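Local coordinates for protein probable LacI-family transcriptional regulator (Corynebacterium glutamicum ATCC 13032, PDB 3BIL) that probably binds DNA at regulatory sites and controls transcription, as LacI-family regulators do, at residues A82-V85 / T86-S90; E201-E204 / D205-A209; A208-N212 / S213-E217. All coordinates share one frame; numbering follows the deposited sequence.

Contact 1: residues A82-V85 / T86-S90; sequences AAMV and TEIQS
The carbonyl oxygen of A82 is gripped twice by one residue a turn further along the helix, T86. The backbone N of T86 makes the regular i to i+4 helix bond to it at 3.0 Å, while the hydroxyl OG1 of T86 gives its proton to the same A82 O at 2.7 Å. The two donors arrive from opposite faces of the carbonyl plane, so neither displaces the other. This double hold depends on the first torsion of T86, chi1 -55°, which sets OG1 beside the residue's own backbone N and facing back down the helix, with the methyl CG2 turned away from the shared oxygen. Threonine suits the place because its hydroxyl can fold back onto the backbone. T86 also packs on I77 of the second subunit.

The next three residues continue the ladder: E87 N to A83 O at 3.0 Å, nearly straight at 171°, then I88 N to M84 O and Q89 N to V85 O, both more bent. On the flank turned to helix 296-308, M84 and I88 run side by side and point the same way, CG of M84 meeting CD1 of I88 at 3.7 Å. M84 lies on V296 and I88 on A300, so long flexible and branched apolar chains together line the inner face. V85, beta-branched and compact, packs on L76 of the second subunit. Nearby, Q89 extends its amide so that NE2 is hydrogen-bonded to the backbone O of N103 in that subunit.

Helix 79-94 connects strands 69-73 and 99-103 in a beta-alpha-beta unit. Chemically, it has a largely apolar flank, edged by E87, for its own chain and a mixed flank for the dimer partner, where the T86 hydroxyl is satisfied internally and the Q89 amide across the interface.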
loop_
_atom_site.group_PDB
_atom_site.type_symbol
_atom_site.label_atom_id
_atom_site.label_comp_id
_atom_site.label_asym_id
_atom_site.label_seq_id
_atom_site.Cartn_x
_atom_site.Cartn_y
_atom_site.Cartn_z
ATOM N N ALA A 82 3.593 0.176 -5.356
ATOM C CA ALA A 82 4.412 -0.488 -4.331
ATOM C C ALA A 82 4.595 -1.971 -4.712
ATOM O O ALA A 82 5.666 -2.564 -4.508
ATOM C CB ALA A 82 3.795 -0.331 -2.950
ATOM N N ALA A 83 3.555 -2.563 -5.299
ATOM C CA ALA A 83 3.677 -3.912 -5.867
ATOM C C ALA A 83 4.714 -3.939 -6.982
ATOM O O ALA A 83 5.571 -4.786 -6.995
ATOM C CB ALA A 83 2.316 -4.434 -6.358
ATOM N N MET A 84 4.646 -2.988 -7.903
ATOM C CA MET A 84 5.580 -2.940 -9.002
ATOM C C MET A 84 7.044 -2.875 -8.521
ATOM O O MET A 84 7.903 -3.555 -9.087
ATOM C CB MET A 84 5.267 -1.773 -9.922
ATOM C CG MET A 84 6.048 -1.822 -11.261
ATOM S SD MET A 84 5.787 -0.245 -12.027
ATOM C CE MET A 84 4.187 -0.572 -12.773
ATOM N N VAL A 85 7.337 -2.066 -7.503
ATOM C CA VAL A 85 8.725 -1.929 -7.052
ATOM C C VAL A 85 9.178 -3.139 -6.242
ATOM O O VAL A 85 10.319 -3.546 -6.350
ATOM C CB VAL A 85 9.040 -0.586 -6.327
ATOM C CG1 VAL A 85 8.628 0.598 -7.195
ATOM C CG2 VAL A 85 8.389 -0.517 -4.943
ATOM N N THR A 86 8.290 -3.732 -5.458
ATOM C CA THR A 86 8.625 -4.964 -4.790
ATOM C C THR A 86 9.046 -5.980 -5.862
ATOM O O THR A 86 10.088 -6.604 -5.736
ATOM C CB THR A 86 7.430 -5.505 -3.994
ATOM O OG1 THR A 86 6.967 -4.500 -3.098
ATOM C CG2 THR A 86 7.795 -6.742 -3.195
ATOM N N GLU A 87 8.256 -6.133 -6.921
ATOM C CA GLU A 87 8.610 -7.083 -7.994
ATOM C C GLU A 87 9.781 -6.722 -8.898
ATOM O O GLU A 87 10.439 -7.613 -9.431
ATOM C CB GLU A 87 7.398 -7.502 -8.837
ATOM C CG GLU A 87 6.990 -8.971 -8.590
ATOM C CD GLU A 87 6.238 -9.206 -7.248
ATOM O OE1 GLU A 87 5.026 -9.541 -7.295
ATOM O OE2 GLU A 87 6.853 -9.061 -6.155
ATOM N N ILE A 88 10.022 -5.428 -9.086
ATOM C CA ILE A 88 11.178 -4.954 -9.839
ATOM C C ILE A 88 12.425 -5.205 -9.012
ATOM O O ILE A 88 13.474 -5.512 -9.561
ATOM C CB ILE A 88 11.098 -3.441 -10.137
ATOM C CG1 ILE A 88 10.138 -3.161 -11.283
ATOM C CG2 ILE A 88 12.461 -2.889 -10.515
ATOM C CD1 ILE A 88 9.750 -1.701 -11.402
ATOM N N GLN A 89 12.314 -5.069 -7.688
ATOM C CA GLN A 89 13.462 -5.284 -6.817
ATOM C C GLN A 89 13.854 -6.757 -6.757
ATOM O O GLN A 89 15.047 -7.080 -6.762
ATOM C CB GLN A 89 13.215 -4.780 -5.407
ATOM C CG GLN A 89 14.358 -5.123 -4.505
ATOM C CD GLN A 89 14.233 -4.553 -3.127
ATOM O OE1 GLN A 89 14.247 -3.339 -2.937
ATOM N NE2 GLN A 89 14.146 -5.437 -2.137
ATOM N N SER A 90 12.845 -7.630 -6.696
ATOM C CA SER A 90 13.044 -9.061 -6.568
ATOM C C SER A 90 13.674 -9.676 -7.844
ATOM O O SER A 90 14.650 -10.451 -7.762
ATOM C CB SER A 90 11.720 -9.717 -6.194
ATOM O OG SER A 90 11.582 -10.993 -6.768
#

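Contact 2: residues E201-E204 / D205-A209; sequences ERLE and DFKAA
L203 and K207 meet one turn apart on helix 197-212, and their contact lies between a closely packed inner face and a looser, polar outer one. The lysine's aliphatic stem passes obliquely over the leucine, its CD 4.1 Å from CG of L203, so the hydrocarbon part of a long charged residue covers an apolar one. L203 itself rests on M194 and Y189.

The inner face is carried by R202 and F206. The backbone N of F206 bonds to R202 O at 3.0 Å. With its CG anti to the backbone N (chi1 161°), F206 carries its ring away from the preceding turn to stack with Y189 and pack on I172 and I187. R202 likewise reaches away, and its NH1 is hydrogen-bonded to the carbonyl of G248; arginine suits a buried place that needs both a long stem and a polar end.

E201 and D205 form a polar edge beside P168 and Q169. OE2 of E201 comes within 3.1 Å of OD1 of D205, with the two carboxylate planes 84° apart, and OD1 of D205 also lies 3.1 Å from E201 O. No bond joins these acceptors, and their closeness would probably raise the pKa of one of the two carboxylates. The solvent side belongs to E204 and K207: E204 extends outward, while E204 O accepts A208 N at 2.9 Å.

Such an amphipathic helix, largely apolar inward with R202 the charged exception, is characteristic of the connection between parallel strands in a beta-alpha-beta unit, here joining strands 187-190 and 219-221.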
loop_
_atom_site.group_PDB
_atom_site.type_symbol
_atom_site.label_atom_id
_atom_site.label_comp_id
_atom_site.label_asym_id
_atom_site.label_seq_id
_atom_site.Cartn_x
_atom_site.Cartn_y
_atom_site.Cartn_z
ATOM N N GLU A 201 -5.632 6.787 -22.605
ATOM C CA GLU A 201 -5.722 5.428 -23.141
ATOM C C GLU A 201 -7.007 4.699 -22.679
ATOM O O GLU A 201 -7.776 4.204 -23.504
ATOM C CB GLU A 201 -4.495 4.639 -22.729
ATOM C CG GLU A 201 -3.555 4.236 -23.847
ATOM C CD GLU A 201 -3.614 2.745 -24.158
ATOM O OE1 GLU A 201 -2.586 2.053 -23.955
ATOM O OE2 GLU A 201 -4.696 2.269 -24.594
ATOM N N ARG A 202 -7.242 4.670 -21.369
ATOM C CA ARG A 202 -8.331 3.904 -20.782
ATOM C C ARG A 202 -9.665 4.556 -20.986
ATOM O O ARG A 202 -10.700 3.860 -20.977
ATOM C CB ARG A 202 -8.105 3.711 -19.277
ATOM C CG ARG A 202 -6.767 3.040 -18.976
ATOM C CD ARG A 202 -6.637 2.726 -17.526
ATOM N NE ARG A 202 -5.309 2.230 -17.270
ATOM C CZ ARG A 202 -4.793 2.134 -16.055
ATOM N NH1 ARG A 202 -5.505 2.545 -15.023
ATOM N NH2 ARG A 202 -3.568 1.667 -15.875
ATOM N N LEU A 203 -9.675 5.886 -21.122
ATOM C CA LEU A 203 -10.950 6.533 -21.413
ATOM C C LEU A 203 -11.311 6.389 -22.914
ATOM O O LEU A 203 -12.479 6.125 -23.237
ATOM C CB LEU A 203 -11.008 7.968 -20.883
ATOM C CG LEU A 203 -12.092 8.870 -21.471
ATOM C CD1 LEU A 203 -13.453 8.663 -20.777
ATOM C CD2 LEU A 203 -11.617 10.335 -21.396
ATOM N N GLU A 204 -10.330 6.503 -23.822
ATOM C CA GLU A 204 -10.572 6.103 -25.237
ATOM C C GLU A 204 -11.218 4.693 -25.282
ATOM O O GLU A 204 -12.325 4.541 -25.839
ATOM C CB GLU A 204 -9.308 6.098 -26.127
ATOM C CG GLU A 204 -8.449 7.378 -26.190
ATOM C CD GLU A 204 -7.089 7.180 -26.950
ATOM O OE1 GLU A 204 -6.186 8.053 -26.806
ATOM O OE2 GLU A 204 -6.914 6.164 -27.685
ATOM N N ASP A 205 -10.554 3.698 -24.653
ATOM C CA ASP A 205 -10.981 2.282 -24.686
ATOM C C ASP A 205 -12.342 2.008 -24.083
ATOM O O ASP A 205 -13.123 1.193 -24.560
ATOM C CB ASP A 205 -9.943 1.407 -24.006
ATOM C CG ASP A 205 -8.591 1.485 -24.688
ATOM O OD1 ASP A 205 -7.567 1.155 -24.055
ATOM O OD2 ASP A 205 -8.539 1.877 -25.866
ATOM N N PHE A 206 -12.643 2.666 -22.998
ATOM C CA PHE A 206 -13.960 2.516 -22.464
ATOM C C PHE A 206 -14.981 3.119 -23.453
ATOM O O PHE A 206 -16.106 2.586 -23.589
ATOM C CB PHE A 206 -14.031 3.166 -21.058
ATOM C CG PHE A 206 -15.426 3.470 -20.607
ATOM C CD1 PHE A 206 -16.179 2.510 -19.967
ATOM C CD2 PHE A 206 -16.000 4.725 -20.881
ATOM C CE1 PHE A 206 -17.482 2.782 -19.544
ATOM C CE2 PHE A 206 -17.308 5.006 -20.512
ATOM C CZ PHE A 206 -18.059 4.021 -19.832
ATOM N N LYS A 207 -14.622 4.221 -24.125
ATOM C CA LYS A 207 -15.576 4.862 -25.074
ATOM C C LYS A 207 -15.869 3.947 -26.283
ATOM O O LYS A 207 -17.045 3.627 -26.567
ATOM C CB LYS A 207 -15.130 6.279 -25.510
ATOM C CG LYS A 207 -15.530 7.460 -24.559
ATOM C CD LYS A 207 -14.535 8.603 -24.747
ATOM C CE LYS A 207 -15.178 10.020 -24.720
ATOM N NZ LYS A 207 -14.113 11.153 -24.710
ATOM N N ALA A 208 -14.803 3.483 -26.940
ATOM C CA ALA A 208 -14.912 2.481 -28.024
ATOM C C ALA A 208 -15.629 1.175 -27.646
ATOM O O ALA A 208 -16.507 0.722 -28.380
ATOM C CB ALA A 208 -13.543 2.195 -28.613
ATOM N N ALA A 209 -15.272 0.574 -26.506
ATOM C CA ALA A 209 -15.995 -0.610 -26.005
ATOM C C ALA A 209 -17.489 -0.397 -25.889
ATOM O O ALA A 209 -18.256 -1.297 -26.173
ATOM C CB ALA A 209 -15.463 -1.062 -24.650
#

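Contact 3: residues A208-N212 / S213-E217; sequences AACAN and SKIGE
C210 and I215 meet across the end of helix 197-212, where backbone bonds stop the helix and side chains seal the turn. Three backbone bonds close it. S213 N reaches A209 O at 2.8 Å in the helical pattern. Beyond it, I215 N bonds to C210 O at 3.0 Å, and K214 N bonds to A211 O at 2.6 Å. The pair of bonds back into the last turn, with K214 at positive phi, makes a Schellman motif. K214 takes the left-handed conformation that this motif needs, though it is not glycine, and its side chain is exposed.

Apolar contact accompanies this cap. SG of C210 stands 3.8 Å from CD1 of I215, and the first torsion of I215, chi1 47°, tucks CG1 between its backbone N and carbonyl carbon, back toward the helix end; CG1 of I215 comes 3.4 Å from C210 O. G216 follows with phi 80° and psi 172°, angles at which a beta carbon would press on the preceding carbonyl.

A polar side chain fastens the turn to its neighbour: OG of S213 is hydrogen-bonded to E177. That bond, with A209, S213 and I215 packed on V176 and I215 also on A180, lays the helix end against helix 169-181 just before strand 219-221 begins.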
loop_
_atom_site.group_PDB
_atom_site.type_symbol
_atom_site.label_atom_id
_atom_site.label_comp_id
_atom_site.label_asym_id
_atom_site.label_seq_id
_atom_site.Cartn_x
_atom_site.Cartn_y
_atom_site.Cartn_z
ATOM N N ALA A 208 -14.803 3.483 -26.940
ATOM C CA ALA A 208 -14.912 2.481 -28.024
ATOM C C ALA A 208 -15.629 1.175 -27.646
ATOM O O ALA A 208 -16.507 0.722 -28.380
ATOM C CB ALA A 208 -13.543 2.195 -28.613
ATOM N N ALA A 209 -15.272 0.574 -26.506
ATOM C CA ALA A 209 -15.995 -0.610 -26.005
ATOM C C ALA A 209 -17.489 -0.397 -25.889
ATOM O O ALA A 209 -18.256 -1.297 -26.173
ATOM C CB ALA A 209 -15.463 -1.062 -24.650
ATOM N N CYS A 210 -17.905 0.769 -25.406
ATOM C CA CYS A 210 -19.324 1.071 -25.298
ATOM C C CYS A 210 -19.997 1.092 -26.677
ATOM O O CYS A 210 -21.106 0.561 -26.858
ATOM C CB CYS A 210 -19.504 2.403 -24.594
ATOM S SG CYS A 210 -19.233 2.315 -22.802
ATOM N N ALA A 211 -19.319 1.701 -27.645
ATOM C CA ALA A 211 -19.794 1.719 -29.021
ATOM C C ALA A 211 -19.754 0.282 -29.506
ATOM O O ALA A 211 -20.759 -0.241 -29.981
ATOM C CB ALA A 211 -18.909 2.628 -29.899
ATOM N N ASN A 212 -18.605 -0.380 -29.373
ATOM C CA ASN A 212 -18.514 -1.705 -29.942
ATOM C C ASN A 212 -19.522 -2.674 -29.359
ATOM O O ASN A 212 -19.940 -3.610 -30.043
ATOM C CB ASN A 212 -17.124 -2.307 -29.884
ATOM C CG ASN A 212 -17.113 -3.725 -30.463
ATOM O OD1 ASN A 212 -16.850 -3.905 -31.656
ATOM N ND2 ASN A 212 -17.481 -4.730 -29.643
ATOM N N SER A 213 -19.880 -2.473 -28.095
ATOM C CA SER A 213 -20.869 -3.302 -27.421
ATOM C C SER A 213 -22.266 -2.794 -27.723
ATOM O O SER A 213 -23.252 -3.378 -27.254
ATOM C CB SER A 213 -20.637 -3.270 -25.912
ATOM O OG SER A 213 -19.602 -4.149 -25.500
ATOM N N LYS A 214 -22.342 -1.676 -28.466
ATOM C CA LYS A 214 -23.600 -0.961 -28.816
ATOM C C LYS A 214 -24.512 -0.716 -27.619
ATOM O O LYS A 214 -25.662 -1.167 -27.617
ATOM C CB LYS A 214 -24.414 -1.719 -29.891
ATOM C CG LYS A 214 -23.621 -2.259 -31.106
ATOM C CD LYS A 214 -23.447 -3.774 -31.031
ATOM C CE LYS A 214 -24.714 -4.526 -31.518
ATOM N NZ LYS A 214 -25.013 -5.714 -30.654
ATOM N N ILE A 215 -24.000 -0.017 -26.604
ATOM C CA ILE A 215 -24.846 0.440 -25.485
ATOM C C ILE A 215 -25.002 1.954 -25.479
ATOM O O ILE A 215 -25.728 2.511 -24.639
ATOM C CB ILE A 215 -24.370 -0.086 -24.080
ATOM C CG1 ILE A 215 -22.858 0.116 -23.920
ATOM C CG2 ILE A 215 -24.771 -1.536 -23.947
ATOM C CD1 ILE A 215 -22.382 0.147 -22.497
ATOM N N GLY A 216 -24.332 2.624 -26.415
ATOM C CA GLY A 216 -24.472 4.064 -26.481
ATOM C C GLY A 216 -23.599 4.719 -25.436
ATOM O O GLY A 216 -23.002 4.030 -24.583
ATOM N N GLU A 217 -23.521 6.054 -25.520
ATOM C CA GLU A 217 -22.621 6.866 -24.714
ATOM C C GLU A 217 -22.978 6.761 -23.236
ATOM O O GLU A 217 -24.153 6.743 -22.871
ATOM C CB GLU A 217 -22.616 8.313 -25.199
ATOM C CG GLU A 217 -21.877 8.493 -26.528
ATOM C CD GLU A 217 -22.162 9.843 -27.229
ATOM O OE1 GLU A 217 -21.176 10.541 -27.614
ATOM O OE2 GLU A 217 -23.364 10.194 -27.389
#

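Overall arrangement
From the N terminus, contact 1 comes first, on helix 79-94, between strands 69-73 and 99-103, in the N-terminal lobe of the modelled part and beside the second subunit. Much later the chain forms helix 197-212, where contact 2 occupies the middle turns and contact 3 the C-terminal end and the loop to strand 219-221; they share A208 and A209, with centres about 10 Å apart. Contacts 1 and 2 each span about two helical turns and close no loop, while contact 3 closes the C-terminal cap. Contact 1 precedes both; contact 3 begins where contact 2 ends. The centres of contacts 1 and 2 are about 28 Å apart. All lie on two helices of two beta-alpha-beta units, one in each lobe.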